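PDB 2Q88: putative ABC transporter amino acid-binding protein from Sinorhizobium meliloti, which binds the compatible solutes ectoine and hydroxyectoine, probably handing them to an ABC transporter for uptake in osmoprotection. Local coordinates for residues H73-A78 with A205-G210; A15-A20 with A52-S57. All blocks are in the same frame, centred on the assembly; numbering follows the deposited sequence.

Interaction 1. Residues H73-A78 with A205-G210; sequences HDAITA and AAFRKG. With CD (cadmium ion), chain E.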
loop_
_atom_site.group_PDB
_atom_site.type_symbol
_atom_site.label_atom_id
_atom_site.label_comp_id
_atom_site.label_asym_id
_atom_site.label_seq_id
_atom_site.Cartn_x
_atom_site.Cartn_y
_atom_site.Cartn_z
ATOM N N HIS A 73 -16.747 3.243 -0.836
ATOM C CA HIS A 73 -16.137 2.818 0.424
ATOM C C HIS A 73 -15.907 4.010 1.343
ATOM O O HIS A 73 -15.955 5.171 0.904
ATOM C CB HIS A 73 -14.859 2.030 0.157
ATOM C CG HIS A 73 -15.030 0.987 -0.904
ATOM N ND1 HIS A 73 -14.505 1.119 -2.170
ATOM C CD2 HIS A 73 -15.735 -0.172 -0.907
ATOM C CE1 HIS A 73 -14.844 0.070 -2.899
ATOM N NE2 HIS A 73 -15.593 -0.728 -2.157
ATOM N N ASP A 74 -15.671 3.715 2.614
ATOM C CA ASP A 74 -15.557 4.749 3.645
ATOM C C ASP A 74 -14.112 5.178 3.867
ATOM O O ASP A 74 -13.846 6.326 4.211
ATOM C CB ASP A 74 -16.182 4.241 4.941
ATOM C CG ASP A 74 -17.646 3.860 4.762
ATOM O OD1 ASP A 74 -18.388 4.682 4.184
ATOM O OD2 ASP A 74 -18.142 2.767 5.133
ATOM N N ALA A 75 -13.188 4.242 3.676
ATOM C CA ALA A 75 -11.761 4.512 3.828
ATOM C C ALA A 75 -10.972 3.593 2.918
ATOM O O ALA A 75 -11.431 2.505 2.602
ATOM C CB ALA A 75 -11.338 4.295 5.286
ATOM N N ILE A 76 -9.790 4.031 2.491
ATOM C CA ILE A 76 -8.837 3.127 1.831
ATOM C C ILE A 76 -7.812 2.748 2.881
ATOM O O ILE A 76 -7.143 3.615 3.414
ATOM C CB ILE A 76 -8.143 3.833 0.630
ATOM C CG1 ILE A 76 -9.160 4.203 -0.449
ATOM C CG2 ILE A 76 -7.071 2.944 0.035
ATOM C CD1 ILE A 76 -8.625 5.262 -1.439
ATOM N N THR A 77 -7.692 1.465 3.205
ATOM C CA THR A 77 -6.738 1.045 4.226
ATOM C C THR A 77 -5.925 -0.092 3.637
ATOM O O THR A 77 -6.157 -1.262 3.935
ATOM C CB THR A 77 -7.471 0.586 5.497
ATOM O OG1 THR A 77 -8.360 -0.471 5.152
ATOM C CG2 THR A 77 -8.407 1.677 6.021
ATOM N N ALA A 78 -4.959 0.263 2.798
ATOM C CA ALA A 78 -4.379 -0.696 1.872
ATOM C C ALA A 78 -2.879 -0.529 1.653
ATOM O O ALA A 78 -2.301 -1.222 0.820
ATOM C CB ALA A 78 -5.118 -0.622 0.530
ATOM N N ALA A 205 -4.536 5.956 6.276
ATOM C CA ALA A 205 -5.888 5.700 5.807
ATOM C C ALA A 205 -6.359 6.916 4.994
ATOM O O ALA A 205 -6.090 8.048 5.377
ATOM C CB ALA A 205 -6.820 5.437 6.983
ATOM N N ALA A 206 -7.033 6.683 3.869
ATOM C CA ALA A 206 -7.555 7.788 3.057
ATOM C C ALA A 206 -9.075 7.866 3.154
ATOM O O ALA A 206 -9.756 6.851 3.010
ATOM C CB ALA A 206 -7.147 7.631 1.618
ATOM N N PHE A 207 -9.586 9.079 3.362
ATOM C CA PHE A 207 -11.020 9.323 3.461
ATOM C C PHE A 207 -11.448 10.291 2.379
ATOM O O PHE A 207 -10.626 11.021 1.838
ATOM C CB PHE A 207 -11.365 9.899 4.837
ATOM C CG PHE A 207 -10.904 9.041 5.977
ATOM C CD1 PHE A 207 -9.621 9.195 6.508
ATOM C CD2 PHE A 207 -11.742 8.075 6.518
ATOM C CE1 PHE A 207 -9.182 8.390 7.564
ATOM C CE2 PHE A 207 -11.310 7.273 7.571
ATOM C CZ PHE A 207 -10.025 7.431 8.088
ATOM N N ARG A 208 -12.736 10.273 2.060
ATOM C CA ARG A 208 -13.317 11.225 1.124
ATOM C C ARG A 208 -13.076 12.638 1.670
ATOM O O ARG A 208 -13.211 12.868 2.877
ATOM C CB ARG A 208 -14.814 10.944 0.999
ATOM C CG ARG A 208 -15.346 10.846 -0.411
ATOM C CD ARG A 208 -16.884 10.795 -0.485
ATOM N NE ARG A 208 -17.486 12.021 0.043
ATOM C CZ ARG A 208 -18.288 12.097 1.106
ATOM N NH1 ARG A 208 -18.639 11.006 1.783
ATOM N NH2 ARG A 208 -18.757 13.277 1.485
ATOM N N LYS A 209 -12.702 13.573 0.795
ATOM C CA LYS A 209 -12.420 14.969 1.192
ATOM C C LYS A 209 -13.497 15.601 2.080
ATOM O O LYS A 209 -13.188 16.340 3.033
ATOM C CB LYS A 209 -12.202 15.842 -0.050
ATOM C CG LYS A 209 -10.820 15.720 -0.670
ATOM C CD LYS A 209 -9.769 16.411 0.179
ATOM C CE LYS A 209 -8.485 16.609 -0.607
ATOM N NZ LYS A 209 -7.334 16.862 0.309
ATOM N N GLY A 210 -14.756 15.304 1.770
ATOM C CA GLY A 210 -15.882 15.788 2.562
ATOM C C GLY A 210 -16.102 15.071 3.881
ATOM O O GLY A 210 -16.915 15.507 4.701
HETATM CD CD CD E . -17.380 -2.496 -2.409
HETATM O O HOH W 1 -14.503 8.595 3.455
HETATM O O HOH W 2 -18.809 -2.644 -0.544
#
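Ile-76 and Ala-206 form a single antiparallel bridge, a hydrogen-bonded pair, in the lobe of this periplasmic binding-protein fold where strand 75-76 forms the edge of the parallel sheet. Ile-76 N gives its hydrogen to Ala-206 O at 2.9 Å, and Ala-206 N returns the bond to Ile-76 O at 3.1 Å. Two CA-H groups crowd in beside them, Ala-75 on Ala-206 O and Ala-205 on Ile-76 O. The side chain of Ile-76 starts with CB 4.0 Å from Ala-206 CB. CG1 then lies anti to the carbonyl carbon (chi1 -63°), and at the tip CD1 returns to the same methyl, 4.1 Å from Ala-206 CB. The side chain also packs on Met-64, Ile-65 and Leu-68 of helix 64-69. Next along, the Phe-207 ring brings CE2 to 3.8 Å from Ala-75 CB, and Phe-218 of helix 212-228 meets that ring edge-to-face. At the Asp-74 end, where the direct backbone bonds have given out, a water links the two segments: it sits unusually close to Asp-74 O and accepts the N-H of Arg-208, its oxygen 2.8 Å from Arg-208 N.

Interaction 2. Residues A15-A20 with A52-S57; sequences ARIAIA and ADVVAS. With CD (cadmium ion), chain E.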
loop_
_atom_site.group_PDB
_atom_site.type_symbol
_atom_site.label_atom_id
_atom_site.label_comp_id
_atom_site.label_asym_id
_atom_site.label_seq_id
_atom_site.Cartn_x
_atom_site.Cartn_y
_atom_site.Cartn_z
ATOM N N ALA A 15 -17.613 0.015 8.953
ATOM C CA ALA A 15 -17.034 0.840 7.897
ATOM C C ALA A 15 -16.658 -0.053 6.726
ATOM O O ALA A 15 -16.184 -1.171 6.921
ATOM C CB ALA A 15 -15.780 1.568 8.415
ATOM N N ARG A 16 -16.875 0.438 5.513
ATOM C CA ARG A 16 -16.419 -0.256 4.310
ATOM C C ARG A 16 -15.011 0.220 3.983
ATOM O O ARG A 16 -14.783 1.422 3.827
ATOM C CB ARG A 16 -17.329 0.037 3.123
ATOM C CG ARG A 16 -18.761 -0.410 3.300
ATOM C CD ARG A 16 -19.662 0.070 2.191
ATOM N NE ARG A 16 -21.045 -0.320 2.430
ATOM C CZ ARG A 16 -21.565 -1.472 2.046
ATOM N NH1 ARG A 16 -20.814 -2.360 1.395
ATOM N NH2 ARG A 16 -22.843 -1.745 2.311
ATOM N N ILE A 17 -14.077 -0.717 3.875
ATOM C CA ILE A 17 -12.675 -0.374 3.595
ATOM C C ILE A 17 -12.215 -1.001 2.278
ATOM O O ILE A 17 -12.688 -2.067 1.890
ATOM C CB ILE A 17 -11.735 -0.759 4.787
ATOM C CG1 ILE A 17 -11.728 -2.280 5.038
ATOM C CG2 ILE A 17 -12.114 0.041 6.064
ATOM C CD1 ILE A 17 -10.783 -2.779 6.155
ATOM N N ALA A 18 -11.292 -0.338 1.592
ATOM C CA ALA A 18 -10.752 -0.868 0.353
ATOM C C ALA A 18 -9.363 -1.416 0.633
ATOM O O ALA A 18 -8.554 -0.735 1.268
ATOM C CB ALA A 18 -10.708 0.213 -0.707
ATOM N N ILE A 19 -9.113 -2.651 0.177
ATOM C CA ILE A 19 -7.817 -3.331 0.317
ATOM C C ILE A 19 -7.401 -3.980 -1.013
ATOM O O ILE A 19 -8.200 -4.044 -1.940
ATOM C CB ILE A 19 -7.879 -4.419 1.413
ATOM C CG1 ILE A 19 -8.786 -5.584 0.986
ATOM C CG2 ILE A 19 -8.324 -3.826 2.750
ATOM C CD1 ILE A 19 -8.549 -6.860 1.795
ATOM N N ALA A 20 -6.163 -4.476 -1.102
ATOM C CA ALA A 20 -5.697 -5.110 -2.341
ATOM C C ALA A 20 -5.285 -6.573 -2.213
ATOM O O ALA A 20 -5.061 -7.228 -3.233
ATOM C CB ALA A 20 -4.563 -4.310 -2.962
ATOM N N ALA A 52 -18.208 -1.204 15.182
ATOM C CA ALA A 52 -17.909 -2.573 15.642
ATOM C C ALA A 52 -17.142 -3.490 14.673
ATOM O O ALA A 52 -16.497 -4.454 15.106
ATOM C CB ALA A 52 -19.204 -3.262 16.084
ATOM N N ASP A 53 -17.230 -3.216 13.373
ATOM C CA ASP A 53 -16.590 -4.072 12.369
ATOM C C ASP A 53 -16.090 -3.264 11.183
ATOM O O ASP A 53 -16.479 -2.109 11.005
ATOM C CB ASP A 53 -17.578 -5.133 11.870
ATOM C CG ASP A 53 -16.903 -6.468 11.547
ATOM O OD1 ASP A 53 -15.676 -6.499 11.287
ATOM O OD2 ASP A 53 -17.529 -7.554 11.551
ATOM N N VAL A 54 -15.214 -3.884 10.393
ATOM C CA VAL A 54 -14.840 -3.368 9.079
ATOM C C VAL A 54 -15.270 -4.398 8.036
ATOM O O VAL A 54 -15.258 -5.603 8.303
ATOM C CB VAL A 54 -13.321 -3.009 8.956
ATOM C CG1 VAL A 54 -12.985 -1.770 9.789
ATOM C CG2 VAL A 54 -12.407 -4.186 9.353
ATOM N N VAL A 55 -15.713 -3.918 6.880
ATOM C CA VAL A 55 -16.133 -4.783 5.780
ATOM C C VAL A 55 -15.223 -4.459 4.593
ATOM O O VAL A 55 -15.270 -3.348 4.064
ATOM C CB VAL A 55 -17.638 -4.582 5.450
ATOM C CG1 VAL A 55 -18.019 -5.245 4.125
ATOM C CG2 VAL A 55 -18.516 -5.142 6.584
ATOM N N ALA A 56 -14.373 -5.412 4.208
ATOM C CA ALA A 56 -13.346 -5.158 3.190
ATOM C C ALA A 56 -13.736 -5.571 1.770
ATOM O O ALA A 56 -14.313 -6.647 1.549
ATOM C CB ALA A 56 -12.030 -5.796 3.583
ATOM N N SER A 57 -13.426 -4.689 0.821
ATOM C CA SER A 57 -13.590 -4.934 -0.613
ATOM C C SER A 57 -12.191 -4.975 -1.242
ATOM O O SER A 57 -11.382 -4.087 -0.975
ATOM C CB SER A 57 -14.382 -3.786 -1.256
ATOM O OG SER A 57 -15.779 -3.811 -0.918
HETATM CD CD CD E . -17.380 -2.496 -2.409
HETATM O O HOH W 2 -18.809 -2.644 -0.544
#
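Ala-15 O receives the N-H of Val-55, with 2.8 Å between Ala-15 O and Val-55 N. The CA-H of Val-54 makes a second, weaker contact with the same oxygen, Val-54 CA lying 3.4 Å from Ala-15 O. The bond to Val-55 belongs to a regular parallel ladder. It opens one step earlier, with Ala-15 N to Asp-53 O at a longer 3.2 Å, and continues with Ile-17 N to Val-55 O at 2.9 Å, Ser-57 N to Ile-17 O, and Ile-19 N to Ser-57 O. The strands twist by 38° as they run side by side.

On one face lie Ala-15, Ile-17, Val-54 and Ala-56. Ile-17 does most of the apolar work: CG1 sits between the backbone N and the carbonyl carbon (chi1 63°) and lies 3.8 Å from Ala-56 CB, and CD1 goes on to lie 3.8 Å from Val-54 CB, the two side chains slanting across one another. Ile-19 CD1 also comes to 4.1 Å from Ala-56 CB.

The face with Arg-16, Ala-18, Val-55 and Ser-57 is more polar. Ser-57 OG binds a cadmium ion that is also bound by His-73 NE2 and a water. Arg-16, extended from CG to NE, brings NH1 to that water as a weak donor.

In the fold this is a beta-alpha-beta crossover: helix 37-48 comes between the two strands in sequence and packs on the apolar face, with Phe-46 on Ala-15 and Val-54, and Pro-39 on Ile-19. Arg-43 of the same helix forms a salt bridge with Asp-53. Val-34 of strand 34-35 touches Ala-56 and Ile-19, and strand 75-76 pairs with the far edge of strand 14-19.

Both interactions reach the same parallel sheet: interaction 2 lies within it, while interaction 1 joins its edge strand 75-76 to strand 206-207. Between them Asp-74 OD2 accepts from Arg-16 N at 2.7 Å, and Ala-75 O from Ala-18 N at 3.0 Å. Interaction 1 is wholly buried, small, and brings together parts of the chain far apart in sequence through one bridge. Interaction 2 is only partly buried, larger, and joins nearby strands by a continuous ladder with an apolar face and a metal-binding one. The cadmium ion ties them together, taking one ligand from each. Toward the ectoine pocket, 73-78 ends at Ala-78, which touches the ligand.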